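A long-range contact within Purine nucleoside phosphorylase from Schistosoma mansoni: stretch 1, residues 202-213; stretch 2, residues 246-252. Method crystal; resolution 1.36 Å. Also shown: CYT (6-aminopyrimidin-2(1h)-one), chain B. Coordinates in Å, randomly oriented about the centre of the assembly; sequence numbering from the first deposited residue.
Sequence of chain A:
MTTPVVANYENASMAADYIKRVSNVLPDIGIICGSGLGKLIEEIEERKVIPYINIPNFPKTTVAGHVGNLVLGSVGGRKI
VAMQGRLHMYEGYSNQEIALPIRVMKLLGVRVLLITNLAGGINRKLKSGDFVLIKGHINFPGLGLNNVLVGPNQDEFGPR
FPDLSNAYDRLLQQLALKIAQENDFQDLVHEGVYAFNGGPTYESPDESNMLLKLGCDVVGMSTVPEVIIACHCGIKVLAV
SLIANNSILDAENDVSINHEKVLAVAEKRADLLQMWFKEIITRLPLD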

# COMPACT_ATOMS: atom_id res chain seq x y z
N TYR A 202 -11.03 11.47 -0.95
CA TYR A 202 -10.33 12.40 -0.08
C TYR A 202 -9.94 11.71 1.22
O TYR A 202 -10.56 10.72 1.64
N GLU A 203 -8.89 12.22 1.83
CA GLU A 203 -8.49 11.76 3.15
C GLU A 203 -9.70 11.75 4.09
O GLU A 203 -10.47 12.72 4.15
N SER A 204 -9.90 10.63 4.78
CA SER A 204 -10.99 10.57 5.74
C SER A 204 -10.61 11.37 6.98
O SER A 204 -9.43 11.61 7.23
N PRO A 205 -11.60 11.81 7.77
CA PRO A 205 -11.27 12.57 8.99
C PRO A 205 -10.26 11.85 9.87
O PRO A 205 -9.37 12.48 10.45
N ASP A 206 -10.38 10.53 9.99
CA ASP A 206 -9.45 9.81 10.85
C ASP A 206 -8.10 9.59 10.19
O ASP A 206 -7.09 9.53 10.90
N GLU A 207 -8.06 9.47 8.86
CA GLU A 207 -6.77 9.51 8.17
C GLU A 207 -6.08 10.85 8.37
O GLU A 207 -4.87 10.90 8.64
N SER A 208 -6.84 11.95 8.28
CA SER A 208 -6.24 13.25 8.53
C SER A 208 -5.67 13.33 9.93
O SER A 208 -4.56 13.84 10.13
N ASN A 209 -6.41 12.84 10.93
CA ASN A 209 -5.91 12.88 12.30
C ASN A 209 -4.66 12.04 12.46
O ASN A 209 -3.74 12.43 13.19
N MET A 210 -4.59 10.90 11.78
CA MET A 210 -3.37 10.11 11.80
C MET A 210 -2.20 10.88 11.20
O MET A 210 -1.10 10.90 11.76
N LEU A 211 -2.44 11.54 10.06
CA LEU A 211 -1.37 12.29 9.40
C LEU A 211 -0.84 13.41 10.28
O LEU A 211 0.36 13.71 10.28
N LEU A 212 -1.73 14.04 11.03
CA LEU A 212 -1.30 15.03 12.01
C LEU A 212 -0.31 14.42 12.99
O LEU A 212 0.77 14.97 13.24
N LYS A 213 -0.65 13.26 13.56
CA LYS A 213 0.24 12.60 14.52
C LYS A 213 1.57 12.20 13.89
O LYS A 213 2.58 12.10 14.59
N ASN A 246 -8.41 23.17 5.25
CA ASN A 246 -7.72 22.52 6.35
C ASN A 246 -8.57 21.34 6.79
O ASN A 246 -9.65 21.52 7.37
N SER A 247 -8.08 20.13 6.52
CA SER A 247 -8.89 18.94 6.76
C SER A 247 -9.07 18.66 8.24
O SER A 247 -10.06 18.04 8.63
N ILE A 248 -8.11 19.07 9.08
CA ILE A 248 -8.26 18.86 10.52
C ILE A 248 -9.36 19.76 11.06
O ILE A 248 -10.23 19.32 11.81
N LEU A 249 -9.33 21.03 10.67
CA LEU A 249 -10.38 21.96 11.06
C LEU A 249 -11.73 21.51 10.53
O LEU A 249 -12.74 21.54 11.25
N ASP A 250 -11.78 21.06 9.27
CA ASP A 250 -13.06 20.64 8.70
C ASP A 250 -13.62 19.43 9.45
O ASP A 250 -14.83 19.35 9.68
N ALA A 251 -12.76 18.49 9.84
CA ALA A 251 -13.24 17.36 10.64
C ALA A 251 -13.76 17.81 11.99
O ALA A 251 -14.78 17.30 12.48
N GLU A 252 -13.10 18.80 12.61
CA GLU A 252 -13.58 19.32 13.89
C GLU A 252 -14.93 20.00 13.76
O GLU A 252 -15.68 20.06 14.74

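Helices 205-213 and 247-252 pack with axes 9.2 Å apart at closest approach and N-to-C directions 133° apart; the two stretches bury 313 Å², summed over both sides. Tyr202 (chi1 m) stays out of reach of stretch 2, but it borders the bound 6-aminopyrimidin-2(1h)-one, CYT: its ring atom CD1 lies 3.5 Å from CYT N3, which sits near the plane of the ring, at its edge. Glu203 points toward stretch 2, and with chi1 p and chi2 m its carboxylate reaches both the ligand and the second helix. CYT N3 donates to Glu203 OE1 at 2.8 Å and CYT N4 to Glu203 OE2, also at 2.8 Å, so the two oxygens meet two neighbouring nitrogens of the ligand. OE2 of Glu203 also accepts from Ser247 OG at 2.6 Å, a short bond; Ser247 is in the m rotamer. It is the only direct hydrogen bond between the stretches. The same carboxylate thus ties the ligand to the start of helix 247-252.

Ser204 is out of reach of stretch 2. As N-cap of its own helix, with chi1 p, its OG accepts from Glu207 N at 3.0 Å, while Ser204 N donates to Glu207 OE1 at 2.8 Å; the two bonds brace the first turn. Asn246 is the N-cap of the other helix, its OD1 accepting from Leu249 N at 2.9 Å. Pro205, its ring C-gamma exo, is set sideways, yet Pro205 CB meets Ala251 CB at 3.8 Å. Here the backbones come close, 5.4 Å between Pro205 CA and Ala251 CA, and Ala251 points toward stretch 1.

One turn on, Ser208 (m) points toward stretch 2, its OG 3.5 Å from Ser247 CB. Ile248, m at both chi1 and chi2, starts sideways but carries its tip inward, placing CD1 3.5 Å from Ser208 O and 3.9 Å from Ser208 CB. Asn209 also starts sideways and brings its end nearer; its chi1 of -103° lies between wells. Asn209 OD1 is 4.1 Å from Ile248 CD1, and a water joins the two residues by donating to Asn209 OD1 and to Ile248 O, each at 3.0 Å from the water oxygen. Met210 (chi1 t) points away, and Leu211 (chi1 m), although directed toward stretch 2, does not reach it. Leu212 (chi1 t, chi2 p) closes the contact, its CB 4.1 Å from Ile248 CD1, so the same methyl touches Ser208, Asn209 and Leu212 along the first helix.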

# COMPACT_ATOMS: atom_id res chain seq x y z
CB TYR A 202 -11.22 13.62 0.22
CG TYR A 202 -11.35 14.55 -0.96
CD1 TYR A 202 -10.22 15.20 -1.45
CD2 TYR A 202 -12.57 14.77 -1.59
CE1 TYR A 202 -10.32 16.06 -2.54
CE2 TYR A 202 -12.67 15.63 -2.68
CZ TYR A 202 -11.54 16.26 -3.15
OH TYR A 202 -11.62 17.11 -4.24
CB GLU A 203 -7.39 12.69 3.68
CG GLU A 203 -7.75 14.19 3.86
CD GLU A 203 -7.56 15.09 2.63
OE1 GLU A 203 -7.47 14.61 1.47
OE2 GLU A 203 -7.53 16.33 2.84
CB SER A 204 -11.26 9.12 6.13
OG SER A 204 -10.27 8.64 7.03
CB PRO A 205 -12.63 12.76 9.68
CG PRO A 205 -13.61 12.78 8.54
CD PRO A 205 -13.05 11.83 7.49
CB ASP A 206 -10.10 8.52 11.33
CG ASP A 206 -11.30 8.80 12.18
OD1 ASP A 206 -11.10 9.33 13.29
OD2 ASP A 206 -12.43 8.55 11.72
CB GLU A 207 -6.97 9.20 6.69
CG GLU A 207 -7.35 7.73 6.47
CD GLU A 207 -8.04 7.47 5.15
OE1 GLU A 207 -8.19 8.40 4.33
OE2 GLU A 207 -8.45 6.31 4.95
CB SER A 208 -7.28 14.35 8.32
OG SER A 208 -7.66 14.38 6.96
CB ASN A 209 -7.01 12.44 13.27
CG ASN A 209 -7.62 13.62 13.99
OD1 ASN A 209 -8.67 14.12 13.60
ND2 ASN A 209 -6.94 14.09 15.03
CB MET A 210 -3.59 8.80 11.04
CG MET A 210 -2.33 7.97 10.97
SD MET A 210 -2.55 6.48 9.99
CE MET A 210 -2.69 7.17 8.36
CB LEU A 211 -1.87 12.86 8.08
CG LEU A 211 -2.26 11.80 7.06
CD1 LEU A 211 -2.75 12.44 5.77
CD2 LEU A 211 -1.09 10.84 6.79
CB LEU A 212 -2.52 15.60 12.73
CG LEU A 212 -2.18 16.58 13.84
CD1 LEU A 212 -1.18 17.58 13.30
CD2 LEU A 212 -3.44 17.26 14.31
CB LYS A 213 -0.45 11.37 15.10
CG LYS A 213 -1.67 11.71 15.92
CD LYS A 213 -2.49 10.48 16.29
CE LYS A 213 -3.73 10.92 17.04
NZ LYS A 213 -4.77 9.87 17.05
CB ASN A 246 -7.44 23.46 7.51
CG ASN A 246 -6.54 22.82 8.52
OD1 ASN A 246 -6.93 21.86 9.17
ND2 ASN A 246 -5.29 23.30 8.61
CB SER A 247 -8.30 17.74 6.03
OG SER A 247 -8.22 18.02 4.64
CB ILE A 248 -6.91 19.11 11.23
CG1 ILE A 248 -5.90 18.00 10.90
CG2 ILE A 248 -7.12 19.24 12.75
CD1 ILE A 248 -6.29 16.61 11.38
CB LEU A 249 -10.03 23.36 10.55
CG LEU A 249 -10.52 24.60 11.27
CD1 LEU A 249 -10.23 24.49 12.75
CD2 LEU A 249 -9.82 25.81 10.68
CB ASP A 250 -12.92 20.31 7.21
CG ASP A 250 -12.61 21.53 6.37
OD1 ASP A 250 -12.84 22.67 6.83
OD2 ASP A 250 -12.15 21.33 5.22
CB ALA A 251 -12.13 16.32 10.80
CB GLU A 252 -12.57 20.30 14.48
CG GLU A 252 -11.31 19.65 15.03
CD GLU A 252 -10.24 20.69 15.38
OE1 GLU A 252 -10.35 21.83 14.90
OE2 GLU A 252 -9.30 20.36 16.13
N3 CYT B . -7.19 16.59 -0.53
C4 CYT B . -7.75 17.79 -0.37
N1 CYT B . -6.57 17.22 -2.74
C2 CYT B . -6.60 16.27 -1.71
O2 CYT B . -6.12 15.15 -1.90
N4 CYT B . -8.32 18.05 0.82
C5 CYT B . -7.72 18.78 -1.40
C6 CYT B . -7.13 18.45 -2.56
O HOH W 1 -9.80 16.89 13.43